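Local atomic coordinates of gram-negative insecticidal protein (Chromobacterium piscinae, PDB entry 6FBM), a protein that is an insecticidal toxin of the MACPF and beta-tripod families and, like many MACPF proteins, probably acts by forming pores in target membranes. Residues 339-345 with 357-363; 392-398 with 461-467; 403-407 with 428-432; 418-422 with 482-486. One frame throughout, in Å; residues are numbered along the deposited sequence.

Contact 1 (339-345 with 357-363)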
loop_
_atom_site.group_PDB
_atom_site.type_symbol
_atom_site.label_atom_id
_atom_site.label_comp_id
_atom_site.label_asym_id
_atom_site.label_seq_id
_atom_site.Cartn_x
_atom_site.Cartn_y
_atom_site.Cartn_z
ATOM N N GLU A 339 80.463 -50.372 5.592
ATOM C CA GLU A 339 80.372 -48.923 5.447
ATOM C C GLU A 339 79.761 -48.232 6.657
ATOM O O GLU A 339 79.001 -48.826 7.436
ATOM C CB GLU A 339 79.635 -48.568 4.176
ATOM C CG GLU A 339 80.342 -49.071 2.925
ATOM C CD GLU A 339 79.539 -48.806 1.681
ATOM O OE1 GLU A 339 80.127 -48.792 0.585
ATOM O OE2 GLU A 339 78.316 -48.608 1.793
ATOM N N ASP A 340 80.163 -46.984 6.839
ATOM C CA ASP A 340 79.626 -46.120 7.875
ATOM C C ASP A 340 78.388 -45.424 7.279
ATOM O O ASP A 340 78.363 -45.087 6.098
ATOM C CB ASP A 340 80.647 -45.042 8.279
ATOM C CG ASP A 340 81.867 -45.581 9.023
ATOM O OD1 ASP A 340 81.741 -46.521 9.832
ATOM O OD2 ASP A 340 82.966 -44.981 8.828
ATOM N N LEU A 341 77.377 -45.203 8.110
ATOM C CA LEU A 341 76.188 -44.446 7.741
ATOM C C LEU A 341 75.877 -43.478 8.852
ATOM O O LEU A 341 75.823 -43.865 10.006
ATOM C CB LEU A 341 74.969 -45.356 7.590
ATOM C CG LEU A 341 73.639 -44.682 7.263
ATOM C CD1 LEU A 341 73.727 -43.956 5.930
ATOM C CD2 LEU A 341 72.541 -45.726 7.245
ATOM N N ALA A 342 75.678 -42.217 8.491
ATOM C CA ALA A 342 75.076 -41.266 9.387
ATOM C C ALA A 342 73.925 -40.577 8.628
ATOM O O ALA A 342 73.989 -40.370 7.395
ATOM C CB ALA A 342 76.098 -40.271 9.867
ATOM N N VAL A 343 72.870 -40.259 9.381
ATOM C CA VAL A 343 71.716 -39.594 8.836
ATOM C C VAL A 343 71.406 -38.371 9.646
ATOM O O VAL A 343 71.728 -38.280 10.828
ATOM C CB VAL A 343 70.478 -40.501 8.768
ATOM C CG1 VAL A 343 70.698 -41.615 7.749
ATOM C CG2 VAL A 343 70.109 -41.064 10.146
ATOM N N PHE A 344 70.790 -37.411 8.982
ATOM C CA PHE A 344 70.536 -36.114 9.567
ATOM C C PHE A 344 69.125 -35.665 9.191
ATOM O O PHE A 344 68.734 -35.774 8.030
ATOM C CB PHE A 344 71.596 -35.087 9.096
ATOM C CG PHE A 344 72.993 -35.385 9.563
ATOM C CD1 PHE A 344 73.755 -36.400 8.971
ATOM C CD2 PHE A 344 73.565 -34.644 10.573
ATOM C CE1 PHE A 344 75.026 -36.681 9.402
ATOM C CE2 PHE A 344 74.863 -34.902 11.008
ATOM C CZ PHE A 344 75.599 -35.928 10.422
ATOM N N ASN A 345 68.384 -35.189 10.188
ATOM C CA ASN A 345 67.118 -34.518 9.996
ATOM C C ASN A 345 67.316 -33.011 9.907
ATOM O O ASN A 345 68.139 -32.463 10.623
ATOM C CB ASN A 345 66.184 -34.778 11.171
ATOM C CG ASN A 345 65.783 -36.209 11.287
ATOM O OD1 ASN A 345 65.894 -36.974 10.346
ATOM N ND2 ASN A 345 65.325 -36.577 12.452
ATOM N N GLN A 357 65.416 -37.667 5.091
ATOM C CA GLN A 357 66.714 -37.544 5.771
ATOM C C GLN A 357 67.804 -37.264 4.784
ATOM O O GLN A 357 67.728 -37.691 3.632
ATOM C CB GLN A 357 67.094 -38.825 6.521
ATOM C CG GLN A 357 66.730 -38.746 7.972
ATOM C CD GLN A 357 66.951 -40.022 8.702
ATOM O OE1 GLN A 357 67.276 -41.054 8.117
ATOM N NE2 GLN A 357 66.766 -39.970 10.003
ATOM N N PHE A 358 68.827 -36.572 5.261
ATOM C CA PHE A 358 70.087 -36.528 4.538
ATOM C C PHE A 358 70.956 -37.709 4.984
ATOM O O PHE A 358 71.062 -37.961 6.195
ATOM C CB PHE A 358 70.833 -35.209 4.759
ATOM C CG PHE A 358 71.984 -35.053 3.851
ATOM C CD1 PHE A 358 71.793 -34.565 2.564
ATOM C CD2 PHE A 358 73.247 -35.483 4.220
ATOM C CE1 PHE A 358 72.853 -34.472 1.665
ATOM C CE2 PHE A 358 74.322 -35.384 3.330
ATOM C CZ PHE A 358 74.115 -34.873 2.064
ATOM N N GLY A 359 71.559 -38.410 4.024
ATOM C CA GLY A 359 72.405 -39.570 4.326
ATOM C C GLY A 359 73.861 -39.407 3.927
ATOM O O GLY A 359 74.153 -38.782 2.913
ATOM N N GLN A 360 74.764 -40.000 4.708
ATOM C CA GLN A 360 76.217 -39.913 4.501
ATOM C C GLN A 360 76.891 -41.253 4.698
ATOM O O GLN A 360 76.571 -41.972 5.651
ATOM C CB GLN A 360 76.827 -39.068 5.589
ATOM C CG GLN A 360 77.011 -37.637 5.226
ATOM C CD GLN A 360 76.792 -36.751 6.403
ATOM O OE1 GLN A 360 75.771 -36.081 6.484
ATOM N NE2 GLN A 360 77.755 -36.722 7.312
ATOM N N ARG A 361 77.905 -41.548 3.877
ATOM C CA ARG A 361 78.745 -42.716 4.104
ATOM C C ARG A 361 79.885 -42.431 5.084
ATOM O O ARG A 361 81.057 -42.603 4.750
ATOM C CB ARG A 361 79.308 -43.248 2.790
ATOM C CG ARG A 361 79.732 -44.721 2.904
ATOM C CD ARG A 361 80.378 -45.189 1.628
ATOM N NE ARG A 361 79.472 -45.104 0.505
ATOM C CZ ARG A 361 79.833 -45.276 -0.768
ATOM N NH1 ARG A 361 81.095 -45.567 -1.097
ATOM N NH2 ARG A 361 78.922 -45.162 -1.727
ATOM N N ASN A 362 79.558 -42.008 6.301
ATOM C CA ASN A 362 80.575 -41.696 7.321
ATOM C C ASN A 362 79.918 -41.605 8.710
ATOM O O ASN A 362 78.730 -41.879 8.845
ATOM C CB ASN A 362 81.331 -40.413 6.942
ATOM C CG ASN A 362 80.467 -39.165 6.975
ATOM O OD1 ASN A 362 79.912 -38.810 8.018
ATOM N ND2 ASN A 362 80.407 -38.454 5.850
ATOM N N HIS A 363 80.705 -41.245 9.729
ATOM C CA HIS A 363 80.244 -41.122 11.126
ATOM C C HIS A 363 80.358 -39.703 11.675
ATOM O O HIS A 363 80.273 -39.514 12.884
ATOM C CB HIS A 363 81.052 -42.042 12.053
ATOM C CG HIS A 363 80.565 -43.458 12.112
ATOM N ND1 HIS A 363 79.442 -43.904 11.439
ATOM C CD2 HIS A 363 81.038 -44.525 12.805
ATOM C CE1 HIS A 363 79.264 -45.187 11.694
ATOM N NE2 HIS A 363 80.214 -45.585 12.524
#

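Contact 2 (392-398 with 461-467)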
loop_
_atom_site.group_PDB
_atom_site.type_symbol
_atom_site.label_atom_id
_atom_site.label_comp_id
_atom_site.label_asym_id
_atom_site.label_seq_id
_atom_site.Cartn_x
_atom_site.Cartn_y
_atom_site.Cartn_z
ATOM N N VAL A 392 61.476 -50.890 4.966
ATOM C CA VAL A 392 62.126 -51.333 3.772
ATOM C C VAL A 392 63.097 -52.456 4.177
ATOM O O VAL A 392 63.301 -53.398 3.412
ATOM C CB VAL A 392 62.878 -50.169 3.086
ATOM C CG1 VAL A 392 63.568 -50.632 1.807
ATOM C CG2 VAL A 392 61.918 -49.081 2.722
ATOM N N TRP A 393 63.673 -52.329 5.378
ATOM C CA TRP A 393 64.755 -53.193 5.830
ATOM C C TRP A 393 64.953 -53.068 7.324
ATOM O O TRP A 393 64.759 -52.001 7.884
ATOM C CB TRP A 393 66.048 -52.760 5.146
ATOM C CG TRP A 393 67.300 -53.383 5.669
ATOM C CD1 TRP A 393 67.851 -54.569 5.278
ATOM C CD2 TRP A 393 68.173 -52.851 6.680
ATOM N NE1 TRP A 393 69.004 -54.816 5.985
ATOM C CE2 TRP A 393 69.228 -53.779 6.851
ATOM C CE3 TRP A 393 68.163 -51.697 7.456
ATOM C CZ2 TRP A 393 70.257 -53.579 7.768
ATOM C CZ3 TRP A 393 69.187 -51.502 8.367
ATOM C CH2 TRP A 393 70.217 -52.436 8.514
ATOM N N ASP A 394 65.367 -54.171 7.942
ATOM C CA ASP A 394 65.928 -54.156 9.292
ATOM C C ASP A 394 67.114 -55.117 9.406
ATOM O O ASP A 394 67.385 -55.862 8.471
ATOM C CB ASP A 394 64.838 -54.451 10.345
ATOM C CG ASP A 394 64.056 -55.703 10.056
ATOM O OD1 ASP A 394 64.575 -56.799 10.260
ATOM O OD2 ASP A 394 62.903 -55.594 9.640
ATOM N N ASP A 395 67.807 -55.086 10.559
ATOM C CA ASP A 395 69.022 -55.899 10.812
ATOM C C ASP A 395 68.754 -57.262 11.465
ATOM O O ASP A 395 69.661 -57.836 12.077
ATOM C CB ASP A 395 70.048 -55.110 11.639
ATOM C CG ASP A 395 69.776 -55.159 13.147
ATOM O OD1 ASP A 395 68.605 -55.007 13.563
ATOM O OD2 ASP A 395 70.736 -55.370 13.926
ATOM N N ALA A 396 67.527 -57.781 11.349
ATOM C CA ALA A 396 67.196 -59.109 11.889
ATOM C C ALA A 396 68.132 -60.131 11.270
ATOM O O ALA A 396 68.270 -60.174 10.030
ATOM C CB ALA A 396 65.741 -59.463 11.604
ATOM N N GLY A 397 68.818 -60.891 12.140
ATOM C CA GLY A 397 69.815 -61.891 11.706
ATOM C C GLY A 397 71.273 -61.504 11.892
ATOM O O GLY A 397 72.154 -62.373 11.923
ATOM N N SER A 398 71.550 -60.209 12.008
ATOM C CA SER A 398 72.899 -59.720 12.284
ATOM C C SER A 398 73.408 -60.117 13.671
ATOM O O SER A 398 74.616 -60.087 13.918
ATOM C CB SER A 398 72.906 -58.201 12.202
ATOM O OG SER A 398 72.102 -57.646 13.245
ATOM N N THR A 461 76.899 -56.509 7.701
ATOM C CA THR A 461 76.045 -56.630 8.904
ATOM C C THR A 461 75.627 -58.087 9.190
ATOM O O THR A 461 75.526 -58.508 10.346
ATOM C CB THR A 461 74.819 -55.676 8.808
ATOM O OG1 THR A 461 74.270 -55.408 10.110
ATOM C CG2 THR A 461 73.751 -56.248 7.925
ATOM N N GLY A 462 75.405 -58.846 8.106
ATOM C CA GLY A 462 74.933 -60.225 8.183
ATOM C C GLY A 462 73.464 -60.328 8.517
ATOM O O GLY A 462 73.073 -61.165 9.317
ATOM N N ALA A 463 72.641 -59.486 7.903
ATOM C CA ALA A 463 71.201 -59.493 8.131
ATOM C C ALA A 463 70.613 -60.225 6.967
ATOM O O ALA A 463 71.111 -60.083 5.848
ATOM C CB ALA A 463 70.651 -58.078 8.196
ATOM N N ARG A 464 69.549 -60.993 7.221
ATOM C CA ARG A 464 68.876 -61.804 6.177
ATOM C C ARG A 464 68.495 -60.922 5.016
ATOM O O ARG A 464 68.816 -61.220 3.850
ATOM C CB ARG A 464 67.605 -62.490 6.698
ATOM C CG ARG A 464 67.809 -63.261 7.985
ATOM C CD ARG A 464 66.861 -64.407 8.179
ATOM N NE ARG A 464 67.305 -65.156 9.360
ATOM C CZ ARG A 464 67.058 -64.811 10.632
ATOM N NH1 ARG A 464 66.347 -63.715 10.934
ATOM N NH2 ARG A 464 67.531 -65.577 11.613
ATOM N N LYS A 465 67.826 -59.816 5.373
ATOM C CA LYS A 465 67.365 -58.834 4.404
ATOM C C LYS A 465 68.503 -57.897 4.087
ATOM O O LYS A 465 69.427 -57.717 4.889
ATOM C CB LYS A 465 66.169 -58.049 4.922
ATOM C CG LYS A 465 65.019 -58.898 5.462
ATOM C CD LYS A 465 63.858 -58.059 5.868
ATOM C CE LYS A 465 63.180 -58.551 7.165
ATOM N NZ LYS A 465 61.742 -58.149 7.085
ATOM N N ASP A 466 68.420 -57.302 2.911
ATOM C CA ASP A 466 69.437 -56.394 2.416
ATOM C C ASP A 466 68.819 -55.034 2.102
ATOM O O ASP A 466 67.615 -54.920 1.861
ATOM C CB ASP A 466 70.058 -56.977 1.142
ATOM C CG ASP A 466 70.743 -58.323 1.361
ATOM O OD1 ASP A 466 71.101 -58.673 2.527
ATOM O OD2 ASP A 466 70.952 -58.992 0.324
ATOM N N VAL A 467 69.660 -53.996 2.130
ATOM C CA VAL A 467 69.240 -52.649 1.727
ATOM C C VAL A 467 70.398 -51.847 1.197
ATOM O O VAL A 467 71.522 -52.001 1.656
ATOM C CB VAL A 467 68.571 -51.886 2.895
ATOM C CG1 VAL A 467 69.586 -51.463 3.956
ATOM C CG2 VAL A 467 67.768 -50.699 2.386
HETATM O O HOH W 1 67.105 -58.620 8.139
#

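Contact 3 (403-407 with 428-432)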
loop_
_atom_site.group_PDB
_atom_site.type_symbol
_atom_site.label_atom_id
_atom_site.label_comp_id
_atom_site.label_asym_id
_atom_site.label_seq_id
_atom_site.Cartn_x
_atom_site.Cartn_y
_atom_site.Cartn_z
ATOM N N ASP A 403 69.397 -52.359 17.157
ATOM C CA ASP A 403 68.665 -52.518 15.904
ATOM C C ASP A 403 68.843 -51.333 14.945
ATOM O O ASP A 403 69.105 -50.194 15.364
ATOM C CB ASP A 403 67.183 -52.759 16.210
ATOM C CG ASP A 403 66.939 -54.090 16.919
ATOM O OD1 ASP A 403 67.498 -55.132 16.490
ATOM O OD2 ASP A 403 66.193 -54.078 17.918
ATOM N N TYR A 404 68.743 -51.642 13.665
ATOM C CA TYR A 404 69.052 -50.731 12.577
ATOM C C TYR A 404 68.020 -50.982 11.511
ATOM O O TYR A 404 67.841 -52.123 11.111
ATOM C CB TYR A 404 70.449 -51.013 12.015
ATOM C CG TYR A 404 71.500 -50.945 13.084
ATOM C CD1 TYR A 404 72.137 -49.743 13.400
ATOM C CD2 TYR A 404 71.835 -52.076 13.816
ATOM C CE1 TYR A 404 73.083 -49.683 14.414
ATOM C CE2 TYR A 404 72.770 -52.026 14.839
ATOM C CZ TYR A 404 73.396 -50.842 15.129
ATOM O OH TYR A 404 74.314 -50.797 16.135
ATOM N N ALA A 405 67.336 -49.936 11.051
ATOM C CA ALA A 405 66.241 -50.114 10.101
ATOM C C ALA A 405 66.075 -48.952 9.158
ATOM O O ALA A 405 66.405 -47.825 9.503
ATOM C CB ALA A 405 64.945 -50.348 10.856
ATOM N N CYS A 406 65.535 -49.245 7.983
ATOM C CA CYS A 406 65.189 -48.232 7.003
ATOM C C CYS A 406 63.670 -48.192 6.938
ATOM O O CYS A 406 63.039 -49.226 6.699
ATOM C CB CYS A 406 65.744 -48.614 5.655
ATOM S SG CYS A 406 65.361 -47.416 4.390
ATOM N N TRP A 407 63.085 -47.011 7.162
ATOM C CA TRP A 407 61.631 -46.869 7.123
ATOM C C TRP A 407 61.167 -45.995 5.962
ATOM O O TRP A 407 61.888 -45.088 5.544
ATOM C CB TRP A 407 61.111 -46.286 8.411
ATOM C CG TRP A 407 61.263 -47.145 9.597
ATOM C CD1 TRP A 407 62.378 -47.268 10.377
ATOM C CD2 TRP A 407 60.264 -47.964 10.196
ATOM N NE1 TRP A 407 62.143 -48.125 11.411
ATOM C CE2 TRP A 407 60.847 -48.574 11.318
ATOM C CE3 TRP A 407 58.927 -48.250 9.887
ATOM C CZ2 TRP A 407 60.137 -49.455 12.144
ATOM C CZ3 TRP A 407 58.225 -49.129 10.709
ATOM C CH2 TRP A 407 58.836 -49.719 11.815
ATOM N N GLY A 428 64.818 -52.039 20.122
ATOM C CA GLY A 428 63.570 -52.405 19.434
ATOM C C GLY A 428 63.463 -51.610 18.139
ATOM O O GLY A 428 64.070 -50.532 17.999
ATOM N N TYR A 429 62.703 -52.132 17.173
ATOM C CA TYR A 429 62.493 -51.433 15.894
ATOM C C TYR A 429 61.498 -50.287 16.063
ATOM O O TYR A 429 60.338 -50.381 15.657
ATOM C CB TYR A 429 62.031 -52.408 14.801
ATOM C CG TYR A 429 63.061 -53.471 14.501
ATOM C CD1 TYR A 429 64.286 -53.118 13.949
ATOM C CD2 TYR A 429 62.823 -54.830 14.769
ATOM C CE1 TYR A 429 65.259 -54.080 13.671
ATOM C CE2 TYR A 429 63.783 -55.801 14.471
ATOM C CZ TYR A 429 65.011 -55.412 13.930
ATOM O OH TYR A 429 66.014 -56.308 13.637
ATOM N N ASN A 430 61.980 -49.192 16.644
ATOM C CA ASN A 430 61.161 -48.019 16.901
ATOM C C ASN A 430 60.972 -47.284 15.601
ATOM O O ASN A 430 61.955 -47.024 14.895
ATOM C CB ASN A 430 61.848 -47.091 17.893
ATOM C CG ASN A 430 62.056 -47.749 19.218
ATOM O OD1 ASN A 430 61.212 -48.552 19.660
ATOM N ND2 ASN A 430 63.188 -47.458 19.853
ATOM N N PRO A 431 59.714 -46.960 15.266
ATOM C CA PRO A 431 59.447 -46.286 14.025
ATOM C C PRO A 431 59.811 -44.812 14.154
ATOM O O PRO A 431 59.933 -44.317 15.279
ATOM C CB PRO A 431 57.953 -46.449 13.868
ATOM C CG PRO A 431 57.430 -46.463 15.270
ATOM C CD PRO A 431 58.494 -47.136 16.077
ATOM N N PRO A 432 60.007 -44.115 13.015
ATOM C CA PRO A 432 60.296 -42.697 13.039
ATOM C C PRO A 432 59.250 -41.904 13.820
ATOM O O PRO A 432 58.053 -42.224 13.776
ATOM C CB PRO A 432 60.274 -42.310 11.568
ATOM C CG PRO A 432 60.546 -43.549 10.835
ATOM C CD PRO A 432 59.964 -44.645 11.647
#

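Contact 4 (418-422 with 482-486)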
loop_
_atom_site.group_PDB
_atom_site.type_symbol
_atom_site.label_atom_id
_atom_site.label_comp_id
_atom_site.label_asym_id
_atom_site.label_seq_id
_atom_site.Cartn_x
_atom_site.Cartn_y
_atom_site.Cartn_z
ATOM N N LEU A 418 59.273 -38.417 -0.374
ATOM C CA LEU A 418 60.456 -37.992 -1.115
ATOM C C LEU A 418 61.757 -38.607 -0.606
ATOM O O LEU A 418 62.756 -38.625 -1.331
ATOM C CB LEU A 418 60.574 -36.483 -1.091
ATOM C CG LEU A 418 59.337 -35.694 -1.544
ATOM C CD1 LEU A 418 59.706 -34.222 -1.736
ATOM C CD2 LEU A 418 58.748 -36.263 -2.842
ATOM N N GLY A 419 61.738 -39.147 0.617
ATOM C CA GLY A 419 62.900 -39.802 1.169
ATOM C C GLY A 419 62.604 -40.698 2.339
ATOM O O GLY A 419 61.682 -40.443 3.101
ATOM N N ASP A 420 63.425 -41.737 2.492
ATOM C CA ASP A 420 63.295 -42.643 3.623
ATOM C C ASP A 420 64.016 -42.104 4.838
ATOM O O ASP A 420 64.751 -41.141 4.758
ATOM C CB ASP A 420 63.797 -44.035 3.252
ATOM C CG ASP A 420 62.936 -44.706 2.203
ATOM O OD1 ASP A 420 61.746 -44.374 2.082
ATOM O OD2 ASP A 420 63.450 -45.576 1.486
ATOM N N VAL A 421 63.776 -42.770 5.951
ATOM C CA VAL A 421 64.323 -42.417 7.245
ATOM C C VAL A 421 64.945 -43.654 7.856
ATOM O O VAL A 421 64.283 -44.691 7.982
ATOM C CB VAL A 421 63.200 -41.940 8.170
ATOM C CG1 VAL A 421 63.727 -41.697 9.567
ATOM C CG2 VAL A 421 62.540 -40.691 7.591
ATOM N N MET A 422 66.209 -43.554 8.223
ATOM C CA MET A 422 66.895 -44.629 8.913
ATOM C C MET A 422 66.715 -44.423 10.392
ATOM O O MET A 422 66.742 -43.299 10.866
ATOM C CB MET A 422 68.388 -44.616 8.610
ATOM C CG MET A 422 68.729 -44.803 7.156
ATOM S SD MET A 422 68.154 -46.329 6.442
ATOM C CE MET A 422 68.990 -47.550 7.422
ATOM N N CYS A 482 67.956 -36.546 -0.634
ATOM C CA CYS A 482 67.377 -37.574 0.195
ATOM C C CYS A 482 67.711 -38.935 -0.392
ATOM O O CYS A 482 68.361 -39.036 -1.456
ATOM C CB CYS A 482 65.869 -37.328 0.252
ATOM S SG CYS A 482 65.428 -35.785 1.131
ATOM N N PHE A 483 67.271 -39.984 0.298
ATOM C CA PHE A 483 67.531 -41.331 -0.175
ATOM C C PHE A 483 66.297 -42.209 -0.196
ATOM O O PHE A 483 65.269 -41.852 0.359
ATOM C CB PHE A 483 68.651 -41.985 0.634
ATOM C CG PHE A 483 68.441 -41.953 2.100
ATOM C CD1 PHE A 483 68.881 -40.872 2.837
ATOM C CD2 PHE A 483 67.837 -43.016 2.754
ATOM C CE1 PHE A 483 68.703 -40.838 4.212
ATOM C CE2 PHE A 483 67.675 -42.999 4.125
ATOM C CZ PHE A 483 68.104 -41.916 4.852
ATOM N N ALA A 484 66.417 -43.344 -0.871
ATOM C CA ALA A 484 65.385 -44.355 -0.910
ATOM C C ALA A 484 66.071 -45.699 -0.793
ATOM O O ALA A 484 67.065 -45.930 -1.473
ATOM C CB ALA A 484 64.642 -44.273 -2.225
ATOM N N GLY A 485 65.569 -46.573 0.064
ATOM C CA GLY A 485 66.044 -47.939 0.162
ATOM C C GLY A 485 65.573 -48.851 -0.973
ATOM O O GLY A 485 64.395 -48.872 -1.342
ATOM N N VAL A 486 66.509 -49.609 -1.518
ATOM C CA VAL A 486 66.229 -50.721 -2.422
ATOM C C VAL A 486 66.580 -51.984 -1.647
ATOM O O VAL A 486 67.661 -52.052 -1.068
ATOM C CB VAL A 486 67.104 -50.617 -3.693
ATOM C CG1 VAL A 486 66.780 -51.709 -4.667
ATOM C CG2 VAL A 486 66.896 -49.268 -4.385
HETATM O O HOH W 2 65.596 -39.551 2.693
#

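Contact 1 (339-345 with 357-363)
Antiparallel strands 342-345 and 358-360 pair through four backbone hydrogen bonds: Ala342 N to Gln360 O (3.0 Å), Gln360 N to Ala342 O (2.8 Å), Phe344 N to Phe358 O and Phe358 N to Phe344 O (both 2.9 Å). Ala342, Phe344, Phe358 and Gln360 share one face. Phe344 (m) turns its ring so that CE1 lies 3.1 Å from Gln360 OE1, whereas Phe358 (t) swings its ring away. Gln360, off-rotamer at chi1 -95°, gives NE2 to Asn362 OD1 (3.1 Å), while its OE1 accepts from Asp368 N. Gln357, at chi1 -97°, reaches across, NE2 to Asn345 OD1 (3.1 Å); its OE1 accepts from Met422 N. Asp340 CB sits over the His363 ring, 3.9 Å from its centroid. Glu339 OE1, well out of the guanidinium plane, meets Arg361 NE by charge alone (3.7 Å, long); Glu339 also pairs with Arg454, and Arg361 NE bonds Val455 O. This is the edge-strand pairing of a three-stranded antiparallel sheet, consistent with one sheet of a beta-tripod domain.

Contact 2 (392-398 with 461-467)
Strand 393-394 and the turn after it, which leads to strand 403-410, pack against the loop 461-467, which joins strands 450-457 and 468-473 of another sheet; the centre of the contact is about 46 Å from the centre of the chain. Trp393 is the main apolar link. Val467 CG1 lies over its indole, 3.5 Å from the centroid of the five-membered ring in a CH-pi contact, and Val392 CG1 extends the patch to Val467 CG2 at 4.2 Å. At the ring edge, Trp393 NE1 donates to Lys465 O (3.1 Å), with a weak second bond to Asp458. Further on, the type II turn from Asp395 to Ser398, closed by Ser398 N to Asp395 O at 3.0 Å, puts Gly397 at a position whose backbone angles call for glycine and presents Ala396 O to Arg464 N (3.2 Å). An Asx turn, Ala396 N to Asp394 OD1 at 3.3 Å, shapes the approach to it. One water fills the gap, donating to Asp394 O (2.8 Å) and Ala396 O (2.7 Å) and accepting from Lys465 N (3.1 Å). The two segments are thus held chiefly by hydrogen bonds to main-chain groups, direct (one from the indole NE1) or through water, and by one buried indole with Val467 over a face; the Asp394 OD2 to Lys465 NZ salt bridge is long (3.8 Å) and therefore probably weak.

Contact 3 (403-407 with 428-432)
Trp407, Tyr429 and Asp403 carry most of this contact between a strand and the loop that runs roughly alongside it, the end-to-end directions being 28° apart. Asp403, Ala405 and Trp407 all direct CB toward the loop, as every second residue of an extended strand can. Trp407 lies under the two prolines: Pro432 CD is 3.6 Å from the centroid of its five-membered ring and Pro431 CA 4.0 Å from that of its six-membered ring, both CH-pi contacts on the indole face, while Tyr429 O comes to its edge, 3.6 Å from Trp407 CZ2. Tyr429 is the centre of an inverse gamma turn, Asn430 N to Gly428 O at 2.8 Å, which bends the loop and lets the phenol reach back along the strand. Its ring receives the Asp403 carboxylate over one face and touches Ala405 CB from CD1 at 4.2 Å; its hydroxyl is hydrogen-bonded to Asp395. Asp403 OD2 also takes a weak hydrogen bond from Gly428 N (3.3 Å); at Gly428's backbone angles a CB would jam against the preceding carbonyl oxygen, which calls for glycine. The loop continues from strand 421-426, which pairs with strand 403-410 in the same sheet, and so folds back over one face of it. Around this layer, Trp389 and Arg391 of strand 388-391 touch Trp407, and Asp394 of strand 393-394 touches Tyr429.

Contact 4 (418-422 with 482-486)
Cys482 enters with CB 3.7 Å from Leu418 O and beside Gly419, where a side chain would collide: an ideal CB there would fall 2.8 Å from Cys482 CB. Phe483 does most of the work. Its carbonyl O accepts from Asp420 N (2.8 Å) and is approached by Gly419 CA at 3.2 Å; its N donates to a water (3.0 Å) that also sits 2.7 Å from Asp420 O. With chi1 in the p well, the Phe483 ring returns over the other segment, so that Asp420 O lies over one face and Met422 CG is 3.7 Å from CE2. Met422 SD, 5.3 Å from the ring centroid and oblique to it, makes a Met-aromatic contact. Ala484, where strand 484-486 begins, brings CA to 3.3 Å from Asp420 OD2. Gly485 N then donates to the same carboxylate oxygen at 2.7 Å, nearly straight; that oxygen also pairs with Arg408 in a salt bridge. From here strand 484-486 runs on beside 468-473. Phe483 and Met422 meet Val343 and Leu469 as well, so side chains from three separate sheets converge here. Such a fully buried junction, where three antiparallel sheets pack round a shared interior, is what a beta-tripod arrangement leads one to expect.

In the fold
From the N terminus, contact 1 closes first, spanning a short excursion through strand 352-354 and finishing before the others begin. Contact 2 opens next at 392 and closes only at 461-467; contact 3, from 403 to 432, nests within that span. Contact 4 opens at 418, inside both, and closes at 482-486, so it crosses contacts 2 and 3. Contacts 2 and 3 meet through the pairing of strands 393-394 and 403-410, and contacts 3 and 4 through Trp407 N and Val421 O. Gln357 joins contact 1 to contact 4 at Met422. Together the four connect three antiparallel sheets of the C-terminal region, with contact 4 at their junction.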